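Local atomic coordinates of concanavalin B (Canavalia ensiformis, PDB entry 6CAF), a protein that may bind carbohydrate in the seed, being a chitinase-like member of glycosyl hydrolase family 18. Residues S88-E91 with S92-K95; G42-R45 with D46-T50; Y214-R217 with S218-Y221; L234-T237 with K238-P242. All coordinates share one frame; numbering follows the deposited sequence.

Interaction 1. Residues S88-E91 with S92-K95; sequences SFLE and SQIK
Gln93 NE2 comes obliquely to the Phe89 ring, nearest CE1 at 3.5 Å; ring and amide planes are turned 55° apart, so the amide neither stacks on the ring nor stands square to it. One face of the ring carries Leu90 CG, set off toward the rim. The branched Leu90 also meets Gln93, CD2 lying 4.1 Å from NE2, so the amide nitrogen rests among carbon atoms while Gln93 OE1 accepts a hydrogen bond from the backbone N of Arg45. Phe89 and Leu90 lie just ahead of helix 91-99, whose first turn holds Glu91 to Ile94; it is one of the helices outside the beta/alpha barrel of the family 18 fold. Its opening bonds are regular: Ile94 N to Leu90 O, 2.9 Å and nearly linear at 167°, then Lys95 N to Glu91 O. A water fills in ahead of the turn, donating to Phe89 O and accepting from Ser92 N. Leu90 and Ile94 suit the buried side, Leu90 CB touching Ile94 CD1 at 4.1 Å. Elsewhere Glu91 and Lys95 run side by side in the same direction. With Glu91 CG anti to its N (chi1 -180°), the acid leans along the lysine, and Lys95 NZ meets Glu91 OE2 at 3.1 Å from above the carboxylate plane, as a salt bridge. Both ends are also tied to Lys145, Glu91 OE1 to its N and Lys95 NZ to its O. A methionine in place of Lys95 would probably leave Glu91 OE2 without its countercharge and the carbonyl of Lys145 without this donor.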
ATOM      1  N   SER A  88      17.563 -10.014   4.357  1.00 16.44           N
ATOM      2  CA  SER A  88      18.563  -8.965   4.305  1.00 18.22           C
ATOM      3  C   SER A  88      19.267  -8.875   2.950  1.00 18.52           C
ATOM      4  O   SER A  88      19.893  -7.857   2.646  1.00 20.66           O
ATOM      5  CB  SER A  88      19.568  -9.139   5.443  1.00 19.00           C
ATOM      6  OG  SER A  88      20.217 -10.382   5.335  1.00 20.87           O
ATOM      7  N   PHE A  89      19.156  -9.922   2.139  1.00 19.22           N
ATOM      8  CA  PHE A  89      19.732  -9.901   0.784  1.00 22.88           C
ATOM      9  C   PHE A  89      19.084  -8.775  -0.032  1.00 20.74           C
ATOM     10  O   PHE A  89      19.662  -8.281  -0.990  1.00 23.19           O
ATOM     11  CB  PHE A  89      19.584 -11.276   0.054  1.00 25.40           C
ATOM     12  CG  PHE A  89      18.255 -11.458  -0.721  1.00 28.94           C
ATOM     13  CD1 PHE A  89      18.124 -11.058  -2.049  1.00 32.21           C
ATOM     14  CD2 PHE A  89      17.182 -12.099  -0.135  1.00 47.24           C
ATOM     15  CE1 PHE A  89      16.940 -11.256  -2.740  1.00 32.51           C
ATOM     16  CE2 PHE A  89      15.990 -12.284  -0.815  1.00 44.66           C
ATOM     17  CZ  PHE A  89      15.863 -11.863  -2.111  1.00 36.85           C
ATOM     18  N   LEU A  90      17.884  -8.349   0.377  1.00 16.87           N
ATOM     19  CA  LEU A  90      17.174  -7.315  -0.361  1.00 16.12           C
ATOM     20  C   LEU A  90      17.703  -5.906  -0.167  1.00 16.61           C
ATOM     21  O   LEU A  90      17.353  -5.006  -0.927  1.00 16.42           O
ATOM     22  CB  LEU A  90      15.674  -7.363  -0.059  1.00 15.61           C
ATOM     23  CG  LEU A  90      14.922  -8.586  -0.574  1.00 18.27           C
ATOM     24  CD1 LEU A  90      13.573  -8.710   0.099  1.00 17.41           C
ATOM     25  CD2 LEU A  90      14.760  -8.550  -2.080  1.00 24.56           C
ATOM     26  N   GLU A  91      18.604  -5.714   0.795  1.00 16.91           N
ATOM     27  CA  GLU A  91      19.092  -4.373   1.077  1.00 16.42           C
ATOM     28  C   GLU A  91      19.596  -3.650  -0.160  1.00 17.55           C
ATOM     29  O   GLU A  91      19.204  -2.507  -0.420  1.00 17.46           O
ATOM     30  CB  GLU A  91      20.200  -4.420   2.110  1.00 18.37           C
ATOM     31  CG  GLU A  91      20.782  -3.062   2.484  1.00 20.00           C
ATOM     32  CD  GLU A  91      21.995  -3.138   3.395  1.00 22.74           C
ATOM     33  OE1 GLU A  91      21.972  -3.906   4.381  1.00 21.63           O
ATOM     34  OE2 GLU A  91      22.938  -2.366   3.166  1.00 32.45           O
ATOM     35  N   SER A  92      20.471  -4.299  -0.928  1.00 17.41           N
ATOM     36  CA  SER A  92      21.054  -3.611  -2.077  1.00 19.34           C
ATOM     37  C   SER A  92      19.971  -3.266  -3.126  1.00 16.98           C
ATOM     38  O   SER A  92      20.031  -2.209  -3.751  1.00 18.07           O
ATOM     39  CB  SER A  92      22.163  -4.462  -2.714  1.00 23.21           C
ATOM     40  OG  SER A  92      21.625  -5.665  -3.212  1.00 30.72           O
ATOM     41  N   GLN A  93      18.986  -4.140  -3.306  1.00 17.21           N
ATOM     42  CA  GLN A  93      17.920  -3.906  -4.262  1.00 16.47           C
ATOM     43  C   GLN A  93      17.026  -2.760  -3.816  1.00 14.87           C
ATOM     44  O   GLN A  93      16.606  -1.920  -4.628  1.00 15.89           O
ATOM     45  CB  GLN A  93      17.085  -5.167  -4.515  1.00 17.54           C
ATOM     46  CG  GLN A  93      17.854  -6.246  -5.246  1.00 22.07           C
ATOM     47  CD  GLN A  93      17.086  -7.528  -5.406  1.00 19.84           C
ATOM     48  OE1 GLN A  93      16.004  -7.554  -6.013  1.00 20.61           O
ATOM     49  NE2 GLN A  93      17.662  -8.622  -4.906  1.00 25.86           N
ATOM     50  N   ILE A  94      16.744  -2.702  -2.518  1.00 14.51           N
ATOM     51  CA  ILE A  94      15.969  -1.605  -1.989  1.00 15.90           C
ATOM     52  C   ILE A  94      16.678  -0.276  -2.254  1.00 15.25           C
ATOM     53  O   ILE A  94      16.089   0.704  -2.715  1.00 15.04           O
ATOM     54  CB  ILE A  94      15.741  -1.810  -0.484  1.00 14.46           C
ATOM     55  CG1 ILE A  94      14.767  -2.965  -0.286  1.00 14.89           C
ATOM     56  CG2 ILE A  94      15.237  -0.539   0.180  1.00 16.21           C
ATOM     57  CD1 ILE A  94      14.725  -3.504   1.126  1.00 15.79           C
ATOM     58  N   LYS A  95      17.968  -0.234  -1.946  1.00 15.77           N
ATOM     59  CA  LYS A  95      18.716   0.995  -2.103  1.00 15.93           C
ATOM     60  C   LYS A  95      18.812   1.410  -3.568  1.00 16.37           C
ATOM     61  O   LYS A  95      18.693   2.599  -3.864  1.00 16.97           O
ATOM     62  CB  LYS A  95      20.086   0.873  -1.449  1.00 18.36           C
ATOM     63  CG  LYS A  95      19.931   0.883   0.072  1.00 20.55           C
ATOM     64  CD  LYS A  95      21.210   0.662   0.841  1.00 25.34           C
ATOM     65  CE  LYS A  95      20.978   0.946   2.313  1.00 28.06           C
ATOM     66  NZ  LYS A  95      22.194   0.664   3.094  1.00 34.06           N
TER
HETATM   67  O   HOH W   1      21.946  -6.725  -0.137  1.00 27.61           O

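Interaction 2. Residues G42-R45 with D46-T50; sequences GLLR and DTCKT
Arg45 and Asp46 cross at an angle, guanidinium and carboxylate planes 39° apart, and the arginine grips side-on with two nitrogens on a single oxygen. Arg45 NE lies 2.9 Å from Asp46 OD1, and Arg45 NH2 comes within 2.7 Å of that atom on its syn lone pair. OD1 sits almost in the guanidinium plane, whereas NE approaches from above the carboxylate. The bend in the arginine chain (chi3 71°) turns the guanidinium edge toward Asp46, and Leu43 CD1 covers one guanidinium face near the rim. Asp46 OD2 faces the other way, accepting from a water that in turn accepts from Leu43 N. Lys49, in the conformer described, of two, slants across the arginine stem, its CE 3.6 Å from Arg45 CG; long aliphatic stems let two cations pack while their charges stay apart. On the buried side Thr47 suits its place through its hydroxyl, a second donor to Leu43 O: N and OG1 donate from opposite faces of the carbonyl plane, OG1 at 3.0 Å. Leu44 CD1 touches Cys48 SG, which is disulfide-bonded to Cys97 on helix 91-99. Leu43 occupies the N-cap position of helix 44-49, the short helix of a beta-alpha-beta crossover between parallel barrel strands 31-36 and 55-64.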
ATOM      1  N   GLY A  42       8.460 -12.189  -9.003  1.00 17.73           N
ATOM      2  CA  GLY A  42       9.786 -11.959  -9.534  1.00 16.95           C
ATOM      3  C   GLY A  42      10.631 -11.065  -8.623  1.00 17.78           C
ATOM      4  O   GLY A  42      10.338 -10.874  -7.440  1.00 18.99           O
ATOM      5  N   LEU A  43      11.709 -10.529  -9.182  1.00 17.55           N
ATOM      6  CA  LEU A  43      12.663  -9.773  -8.407  1.00 17.03           C
ATOM      7  C   LEU A  43      12.154  -8.372  -8.091  1.00 16.15           C
ATOM      8  O   LEU A  43      11.529  -7.714  -8.918  1.00 17.17           O
ATOM      9  CB  LEU A  43      13.981  -9.644  -9.126  1.00 18.30           C
ATOM     10  CG  LEU A  43      14.687 -10.959  -9.405  1.00 21.77           C
ATOM     11  CD1 LEU A  43      16.030 -10.600 -10.006  1.00 25.30           C
ATOM     12  CD2 LEU A  43      14.922 -11.801  -8.171  1.00 27.79           C
ATOM     13  N   LEU A  44      12.494  -7.907  -6.891  1.00 15.28           N
ATOM     14  CA  LEU A  44      12.269  -6.508  -6.528  1.00 14.92           C
ATOM     15  C   LEU A  44      13.025  -5.595  -7.504  1.00 15.08           C
ATOM     16  O   LEU A  44      12.480  -4.600  -7.993  1.00 15.25           O
ATOM     17  CB  LEU A  44      12.709  -6.243  -5.075  1.00 15.77           C
ATOM     18  CG  LEU A  44      12.571  -4.785  -4.665  1.00 14.93           C
ATOM     19  CD1 LEU A  44      11.143  -4.315  -4.723  1.00 15.46           C
ATOM     20  CD2 LEU A  44      13.109  -4.569  -3.252  1.00 17.18           C
ATOM     21  N   ARG A  45      14.276  -5.934  -7.795  1.00 15.69           N
ATOM     22  CA  ARG A  45      15.021  -5.132  -8.758  1.00 16.28           C
ATOM     23  C   ARG A  45      14.255  -4.963 -10.064  1.00 15.96           C
ATOM     24  O   ARG A  45      14.185  -3.854 -10.615  1.00 17.36           O
ATOM     25  CB  ARG A  45      16.331  -5.826  -9.098  1.00 17.63           C
ATOM     26  CG  ARG A  45      17.095  -5.106 -10.187  1.00 17.36           C
ATOM     27  CD  ARG A  45      18.121  -6.003 -10.872  1.00 19.36           C
ATOM     28  NE  ARG A  45      17.486  -7.007 -11.705  1.00 19.04           N
ATOM     29  CZ  ARG A  45      18.111  -8.030 -12.255  1.00 16.50           C
ATOM     30  NH1 ARG A  45      19.382  -8.187 -12.052  1.00 17.88           N
ATOM     31  NH2 ARG A  45      17.467  -8.879 -13.011  1.00 18.44           N
ATOM     32  N   ASP A  46      13.760  -6.068 -10.612  1.00 16.46           N
ATOM     33  CA  ASP A  46      13.094  -6.019 -11.922  1.00 18.08           C
ATOM     34  C   ASP A  46      11.859  -5.175 -11.830  1.00 17.19           C
ATOM     35  O   ASP A  46      11.530  -4.452 -12.754  1.00 17.56           O
ATOM     36  CB  ASP A  46      12.705  -7.424 -12.425  1.00 17.86           C
ATOM     37  CG  ASP A  46      13.862  -8.268 -12.775  1.00 21.35           C
ATOM     38  OD1 ASP A  46      14.991  -7.756 -12.982  1.00 19.36           O
ATOM     39  OD2 ASP A  46      13.669  -9.501 -12.815  1.00 22.35           O
ATOM     40  N   THR A  47      11.157  -5.284 -10.705  1.00 15.50           N
ATOM     41  CA  THR A  47       9.960  -4.500 -10.469  1.00 14.23           C
ATOM     42  C   THR A  47      10.298  -3.011 -10.567  1.00 13.61           C
ATOM     43  O   THR A  47       9.657  -2.257 -11.302  1.00 15.43           O
ATOM     44  CB  THR A  47       9.379  -4.888  -9.105  1.00 13.78           C
ATOM     45  OG1 THR A  47       8.956  -6.249  -9.186  1.00 15.79           O
ATOM     46  CG2 THR A  47       8.193  -4.054  -8.729  1.00 15.39           C
ATOM     47  N   CYS A  48      11.297  -2.580  -9.804  1.00 13.91           N
ATOM     48  CA  CYS A  48      11.659  -1.171  -9.802  1.00 14.47           C
ATOM     49  C   CYS A  48      12.144  -0.690 -11.160  1.00 14.30           C
ATOM     50  O   CYS A  48      11.802   0.406 -11.607  1.00 15.59           O
ATOM     51  CB  CYS A  48      12.745  -0.937  -8.739  1.00 16.36           C
ATOM     52  SG  CYS A  48      12.079  -1.113  -7.070  1.00 18.19           S
ATOM     53  N   LYS A  49      12.952  -1.514 -11.799  1.00 14.62           N
ATOM     54  CA  LYS A  49      13.593  -1.087 -13.044  0.50 15.29           C
ATOM     55  C   LYS A  49      12.646  -0.992 -14.229  1.00 16.91           C
ATOM     56  O   LYS A  49      13.032  -0.468 -15.272  1.00 20.38           O
ATOM     57  CB  LYS A  49      14.779  -1.983 -13.411  0.50 13.82           C
ATOM     58  CG  LYS A  49      15.965  -1.723 -12.528  0.50 11.93           C
ATOM     59  CD  LYS A  49      17.178  -2.539 -12.864  0.50 16.46           C
ATOM     60  CE  LYS A  49      18.296  -2.229 -11.906  0.50 17.06           C
ATOM     61  NZ  LYS A  49      18.941  -0.988 -12.369  0.50 30.86           N
ATOM     62  N   THR A  50      11.409  -1.473 -14.082  1.00 14.91           N
ATOM     63  CA  THR A  50      10.430  -1.228 -15.119  1.00 16.20           C
ATOM     64  C   THR A  50      10.151   0.250 -15.346  1.00 16.26           C
ATOM     65  O   THR A  50       9.699   0.644 -16.423  1.00 17.64           O
ATOM     66  CB  THR A  50       9.055  -1.844 -14.819  1.00 15.90           C
ATOM     67  OG1 THR A  50       8.479  -1.236 -13.653  1.00 14.89           O
ATOM     68  CG2 THR A  50       9.105  -3.330 -14.658  1.00 17.96           C
TER
HETATM   69  O   HOH W   2      11.744 -10.943 -12.018  1.00 31.25           O

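Interaction 3. Residues Y214-R217 with S218-Y221; sequences YNDR and SCQY
Gln220 reaches back across the turn to Asp216, its side chain laid along the backbone it holds. CB starts 3.4 Å from Asp216 O. CG, placed between the backbone N and carbonyl carbon (chi1 74°), passes that oxygen at 3.2 Å, and the extended chain carries CD on beside it. At the tip OE1 accepts from Asp216 N at 2.9 Å; the bond is straight at 169°, but the donor stands well above the amide carbonyl plane. NE2 passes alongside Arg217 CA and is satisfied beyond the turn by Gly260 O. A glutamine suits this buried place because one planar group both accepts from and donates to main chain. The turn belongs to the loop that follows strand 208-212 of the beta/alpha barrel and leads to helix 227-239, and Cys219 pins it to Cys190 by a disulfide. Asp216 folds its own carboxylate forward in an Asx turn: OD1 takes Ser218 N at 2.9 Å and, in the conformer described, Ser218 OG at 2.7 Å, both from the same face of the carboxylate, while OD2 lies 3.5 Å from Cys219 SG. A leucine replacing Asp216 would probably leave Ser218 N without its acceptor and let the serine hydroxyl turn. Cys219 N donates to Asp216 O at 3.2 Å, closing a type I-like beta turn over residues 216-219, and a water bridges Arg217 O and Gln220 O.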
ATOM      1  N   TYR A 214     -12.337  -3.366  -4.574  1.00 13.15           N
ATOM      2  CA  TYR A 214     -12.531  -4.688  -5.134  1.00 14.01           C
ATOM      3  C   TYR A 214     -12.919  -5.622  -4.007  1.00 15.00           C
ATOM      4  O   TYR A 214     -12.773  -5.295  -2.816  1.00 16.25           O
ATOM      5  CB  TYR A 214     -11.259  -5.167  -5.881  1.00 16.24           C
ATOM      6  CG  TYR A 214      -9.983  -5.221  -5.060  1.00 14.97           C
ATOM      7  CD1 TYR A 214      -9.226  -4.107  -4.871  1.00 14.17           C
ATOM      8  CD2 TYR A 214      -9.492  -6.422  -4.560  1.00 19.41           C
ATOM      9  CE1 TYR A 214      -8.061  -4.151  -4.120  1.00 14.44           C
ATOM     10  CE2 TYR A 214      -8.282  -6.484  -3.879  1.00 20.55           C
ATOM     11  CZ  TYR A 214      -7.581  -5.333  -3.632  1.00 15.88           C
ATOM     12  OH  TYR A 214      -6.395  -5.381  -2.915  1.00 18.21           O
ATOM     13  N   ASN A 215     -13.433  -6.780  -4.403  1.00 16.18           N
ATOM     14  CA  ASN A 215     -13.989  -7.744  -3.465  1.00 18.00           C
ATOM     15  C   ASN A 215     -15.099  -7.128  -2.583  1.00 18.61           C
ATOM     16  O   ASN A 215     -15.282  -7.512  -1.436  1.00 20.67           O
ATOM     17  CB  ASN A 215     -12.869  -8.447  -2.683  1.00 20.36           C
ATOM     18  CG  ASN A 215     -11.933  -9.314  -3.602  1.00 23.70           C
ATOM     19  OD1 ASN A 215     -12.325  -9.788  -4.708  1.00 34.64           O
ATOM     20  ND2 ASN A 215     -10.676  -9.507  -3.148  1.00 28.61           N
ATOM     21  N   ASP A 216     -15.888  -6.221  -3.172  1.00 16.34           N
ATOM     22  CA  ASP A 216     -17.034  -5.640  -2.471  1.00 16.62           C
ATOM     23  C   ASP A 216     -18.006  -5.071  -3.476  1.00 15.68           C
ATOM     24  O   ASP A 216     -17.768  -4.006  -4.051  1.00 15.74           O
ATOM     25  CB  ASP A 216     -16.600  -4.545  -1.491  1.00 19.34           C
ATOM     26  CG  ASP A 216     -17.750  -4.072  -0.599  1.00 21.78           C
ATOM     27  OD1 ASP A 216     -18.916  -4.244  -0.972  1.00 22.08           O
ATOM     28  OD2 ASP A 216     -17.496  -3.541   0.492  1.00 25.11           O
ATOM     29  N   ARG A 217     -19.109  -5.790  -3.702  1.00 17.10           N
ATOM     30  CA  ARG A 217     -20.049  -5.376  -4.705  1.00 17.04           C
ATOM     31  C   ARG A 217     -20.677  -4.012  -4.440  1.00 17.79           C
ATOM     32  O   ARG A 217     -21.210  -3.393  -5.355  1.00 20.09           O
ATOM     33  CB  ARG A 217     -21.132  -6.426  -4.892  1.00 22.70           C
ATOM     34  CG  ARG A 217     -20.615  -7.755  -5.423  1.00 29.27           C
ATOM     35  CD  ARG A 217     -21.693  -8.834  -5.509  1.00 48.24           C
ATOM     36  NE  ARG A 217     -21.178 -10.081  -6.079  1.00 74.89           N
ATOM     37  CZ  ARG A 217     -20.550 -11.031  -5.387  1.00110.23           C
ATOM     38  NH1 ARG A 217     -20.347 -10.881  -4.084  1.00123.33           N
ATOM     39  NH2 ARG A 217     -20.122 -12.136  -5.993  1.00191.25           N
ATOM     40  N   SER A 218     -20.663  -3.554  -3.194  1.00 17.04           N
ATOM     41  CA  SER A 218     -21.313  -2.290  -2.882  0.50 17.41           C
ATOM     42  C   SER A 218     -20.550  -1.080  -3.416  1.00 15.69           C
ATOM     43  O   SER A 218     -21.142  -0.006  -3.558  1.00 17.56           O
ATOM     44  CB  SER A 218     -21.545  -2.151  -1.372  0.50 20.93           C
ATOM     45  OG  SER A 218     -20.332  -1.954  -0.671  0.50 19.45           O
ATOM     46  N   CYS A 219     -19.249  -1.239  -3.689  1.00 14.84           N
ATOM     47  CA  CYS A 219     -18.437  -0.073  -3.981  1.00 14.90           C
ATOM     48  C   CYS A 219     -17.449  -0.251  -5.114  1.00 15.48           C
ATOM     49  O   CYS A 219     -16.651   0.646  -5.366  1.00 18.73           O
ATOM     50  CB  CYS A 219     -17.684   0.417  -2.729  1.00 15.38           C
ATOM     51  SG  CYS A 219     -16.979  -0.774  -1.559  1.00 19.48           S
ATOM     52  N   GLN A 220     -17.494  -1.375  -5.810  1.00 14.69           N
ATOM     53  CA  GLN A 220     -16.536  -1.622  -6.862  1.00 14.87           C
ATOM     54  C   GLN A 220     -17.139  -1.398  -8.245  1.00 14.55           C
ATOM     55  O   GLN A 220     -18.359  -1.310  -8.428  1.00 15.73           O
ATOM     56  CB  GLN A 220     -15.965  -3.033  -6.747  1.00 14.54           C
ATOM     57  CG  GLN A 220     -16.951  -4.116  -7.187  1.00 14.58           C
ATOM     58  CD  GLN A 220     -16.562  -5.485  -6.664  1.00 15.02           C
ATOM     59  OE1 GLN A 220     -15.570  -5.642  -5.946  1.00 16.44           O
ATOM     60  NE2 GLN A 220     -17.377  -6.476  -6.980  1.00 17.63           N
ATOM     61  N   TYR A 221     -16.257  -1.274  -9.227  1.00 13.71           N
ATOM     62  CA  TYR A 221     -16.675  -1.225 -10.613  1.00 14.34           C
ATOM     63  C   TYR A 221     -17.292  -2.531 -11.068  1.00 16.16           C
ATOM     64  O   TYR A 221     -16.842  -3.608 -10.654  1.00 16.92           O
ATOM     65  CB  TYR A 221     -15.433  -1.004 -11.460  1.00 14.14           C
ATOM     66  CG  TYR A 221     -15.643  -1.028 -12.966  1.00 14.05           C
ATOM     67  CD1 TYR A 221     -16.117   0.088 -13.658  1.00 15.59           C
ATOM     68  CD2 TYR A 221     -15.369  -2.160 -13.695  1.00 14.63           C
ATOM     69  CE1 TYR A 221     -16.301   0.068 -15.031  1.00 18.08           C
ATOM     70  CE2 TYR A 221     -15.543  -2.188 -15.072  1.00 16.70           C
ATOM     71  CZ  TYR A 221     -16.031  -1.078 -15.734  1.00 19.43           C
ATOM     72  OH  TYR A 221     -16.232  -1.118 -17.089  1.00 23.01           O
TER
HETATM   73  O   HOH W   3     -20.313  -3.062  -7.961  1.00 24.55           O

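Interaction 4. Residues L234-T237 with K238-P242; sequences LSWT and KSVYP
At the C-terminal end of helix 227-239, where it gives way to the loop leading to strand 247-252, Trp236 of the last turn meets Val240, the first residue beyond it. Val240 CG2 lies in the plane of the indole at its edge, 3.6 Å from Trp236 CE3, so the methyl abuts the six-membered ring from the side. Val240 CG1 points anti to its backbone N (chi1 173°), which leaves CG2 as the branch turned to the indole. A broad ring and a beta-branched neighbour suit this buried side, where both also touch Ile201 of helix 198-202, while Trp236 NE1 is satisfied by Cys190 O. The helix is the crossover of a beta-alpha-beta unit in the barrel, joining parallel strands 208-212 and 247-252. Its final bonds are less straight than ideal: Lys238 N to Leu234 O at 145°, Ser239 N to Ser235 O, and Val240 N to Trp236 O, 3.0 Å long. Thr237 OG1 turns back to donate to Leu234 O at 2.7 Å, giving that carbonyl a second donor and occupying the hydroxyl within the helix. Lys238, bent at chi2 (-48°), runs beside Thr237 with its CD 3.9 Å from Thr237 OG1, then crosses Leu234, where Lys238 CE meets Leu234 CD1 at 4.1 Å. Arg283 donates to Thr237 O, in the final turn, and to Val240 O, just past it.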
ATOM      1  N   LEU A 234     -16.483   9.430  -3.901  1.00 11.26           N
ATOM      2  CA  LEU A 234     -17.043  10.609  -3.282  1.00 12.10           C
ATOM      3  C   LEU A 234     -17.058  10.494  -1.759  1.00 11.51           C
ATOM      4  O   LEU A 234     -16.649  11.417  -1.047  1.00 12.46           O
ATOM      5  CB  LEU A 234     -18.453  10.866  -3.825  1.00 13.28           C
ATOM      6  CG  LEU A 234     -19.182  12.072  -3.260  1.00 14.46           C
ATOM      7  CD1 LEU A 234     -18.418  13.365  -3.514  1.00 17.05           C
ATOM      8  CD2 LEU A 234     -20.603  12.174  -3.794  1.00 16.48           C
ATOM      9  N   SER A 235     -17.563   9.378  -1.257  1.00 11.25           N
ATOM     10  CA  SER A 235     -17.604   9.176   0.189  1.00 11.52           C
ATOM     11  C   SER A 235     -16.225   9.317   0.814  1.00 11.26           C
ATOM     12  O   SER A 235     -16.066   9.933   1.881  1.00 12.84           O
ATOM     13  CB  SER A 235     -18.202   7.823   0.489  1.00 12.27           C
ATOM     14  OG  SER A 235     -19.519   7.701  -0.003  1.00 15.75           O
ATOM     15  N   TRP A 236     -15.216   8.734   0.178  1.00 11.11           N
ATOM     16  CA  TRP A 236     -13.846   8.799   0.680  1.00 11.54           C
ATOM     17  C   TRP A 236     -13.299  10.228   0.624  1.00 11.78           C
ATOM     18  O   TRP A 236     -12.532  10.621   1.519  1.00 14.15           O
ATOM     19  CB  TRP A 236     -12.938   7.795  -0.059  1.00 12.00           C
ATOM     20  CG  TRP A 236     -13.149   6.438   0.497  1.00 11.92           C
ATOM     21  CD1 TRP A 236     -13.945   5.461   0.005  1.00 13.58           C
ATOM     22  CD2 TRP A 236     -12.624   5.943   1.732  1.00 12.02           C
ATOM     23  NE1 TRP A 236     -13.929   4.378   0.835  1.00 13.61           N
ATOM     24  CE2 TRP A 236     -13.130   4.650   1.912  1.00 13.04           C
ATOM     25  CE3 TRP A 236     -11.768   6.468   2.693  1.00 14.74           C
ATOM     26  CZ2 TRP A 236     -12.814   3.870   3.011  1.00 14.97           C
ATOM     27  CZ3 TRP A 236     -11.471   5.703   3.792  1.00 17.34           C
ATOM     28  CH2 TRP A 236     -11.986   4.425   3.946  1.00 16.03           C
ATOM     29  N   THR A 237     -13.664  11.014  -0.392  1.00 11.90           N
ATOM     30  CA  THR A 237     -13.187  12.385  -0.404  1.00 12.33           C
ATOM     31  C   THR A 237     -13.701  13.152   0.799  1.00 14.43           C
ATOM     32  O   THR A 237     -13.054  14.071   1.270  1.00 15.76           O
ATOM     33  CB  THR A 237     -13.546  13.160  -1.676  1.00 13.27           C
ATOM     34  OG1 THR A 237     -14.956  13.346  -1.796  1.00 15.03           O
ATOM     35  CG2 THR A 237     -12.964  12.495  -2.914  1.00 13.98           C
ATOM     36  N   LYS A 238     -14.877  12.778   1.292  1.00 15.53           N
ATOM     37  CA  LYS A 238     -15.406  13.457   2.491  1.00 19.48           C
ATOM     38  C   LYS A 238     -14.822  12.911   3.787  1.00 22.21           C
ATOM     39  O   LYS A 238     -14.708  13.645   4.777  1.00 30.50           O
ATOM     40  CB  LYS A 238     -16.901  13.320   2.565  1.00 23.66           C
ATOM     41  CG  LYS A 238     -17.598  13.817   1.344  1.00 24.46           C
ATOM     42  CD  LYS A 238     -17.100  15.172   0.926  1.00 28.51           C
ATOM     43  CE  LYS A 238     -17.987  15.694  -0.178  1.00 36.37           C
ATOM     44  NZ  LYS A 238     -17.537  17.020  -0.681  1.00 48.22           N
ATOM     45  N   SER A 239     -14.514  11.814   3.857  0.50 19.53           N
ATOM     46  CA  SER A 239     -14.032  10.977   5.017  0.50 22.76           C
ATOM     47  C   SER A 239     -12.489  11.344   5.244  0.50 23.63           C
ATOM     48  O   SER A 239     -12.010  11.274   6.377  0.50 27.73           O
ATOM     49  CB  SER A 239     -14.211   9.468   4.722  0.50 23.69           C
ATOM     50  OG  SER A 239     -15.415   8.913   5.249  0.50 29.03           O
ATOM     51  N   VAL A 240     -11.751  11.538   4.255  1.00 16.79           N
ATOM     52  CA  VAL A 240     -10.319  11.680   4.401  1.00 15.69           C
ATOM     53  C   VAL A 240      -9.926  13.145   4.364  1.00 13.50           C
ATOM     54  O   VAL A 240     -10.132  13.848   3.356  1.00 14.57           O
ATOM     55  CB  VAL A 240      -9.552  10.925   3.293  1.00 13.91           C
ATOM     56  CG1 VAL A 240      -8.053  11.235   3.367  1.00 15.78           C
ATOM     57  CG2 VAL A 240      -9.828   9.439   3.379  1.00 17.46           C
ATOM     58  N   TYR A 241      -9.373  13.596   5.486  1.00 14.54           N
ATOM     59  CA  TYR A 241      -8.758  14.889   5.602  1.00 14.80           C
ATOM     60  C   TYR A 241      -7.264  14.670   5.770  1.00 14.51           C
ATOM     61  O   TYR A 241      -6.857  13.637   6.311  1.00 16.40           O
ATOM     62  CB  TYR A 241      -9.263  15.609   6.854  1.00 17.90           C
ATOM     63  CG  TYR A 241     -10.745  15.890   6.895  1.00 21.23           C
ATOM     64  CD1 TYR A 241     -11.653  14.920   7.330  1.00 27.34           C
ATOM     65  CD2 TYR A 241     -11.249  17.153   6.644  1.00 26.99           C
ATOM     66  CE1 TYR A 241     -13.026  15.176   7.391  1.00 34.33           C
ATOM     67  CE2 TYR A 241     -12.621  17.432   6.735  1.00 30.50           C
ATOM     68  CZ  TYR A 241     -13.495  16.440   7.113  1.00 51.38           C
ATOM     69  OH  TYR A 241     -14.841  16.702   7.169  1.00216.73           O
ATOM     70  N   PRO A 242      -6.429  15.631   5.376  1.00 14.17           N
ATOM     71  CA  PRO A 242      -6.802  16.888   4.713  1.00 15.45           C
ATOM     72  C   PRO A 242      -7.194  16.708   3.268  1.00 15.21           C
ATOM     73  O   PRO A 242      -7.056  15.603   2.715  1.00 15.05           O
ATOM     74  CB  PRO A 242      -5.516  17.710   4.824  1.00 18.11           C
ATOM     75  CG  PRO A 242      -4.440  16.688   4.774  1.00 20.06           C
ATOM     76  CD  PRO A 242      -4.979  15.499   5.508  1.00 17.88           C
TER

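How the interactions relate
Along the chain the order is interaction 2, 1, 3, 4, all within the one family 18 barrel domain. Interactions 1 and 2 have centres 12 Å apart and touch, since helices 44-49 and 91-99 pack against each other outside the sheet, with Ile94 lying on Leu44. Interactions 3 and 4 lie at the start and end of one strand-to-strand connection, from 208-212 through helix 227-239 to 247-252; their centres are 18 Å apart and they do not touch. Interactions 1 and 4 sit about 36 Å apart, centre to centre, on opposite sides of the chain's centre, so they belong to separate parts of the barrel's outer shell.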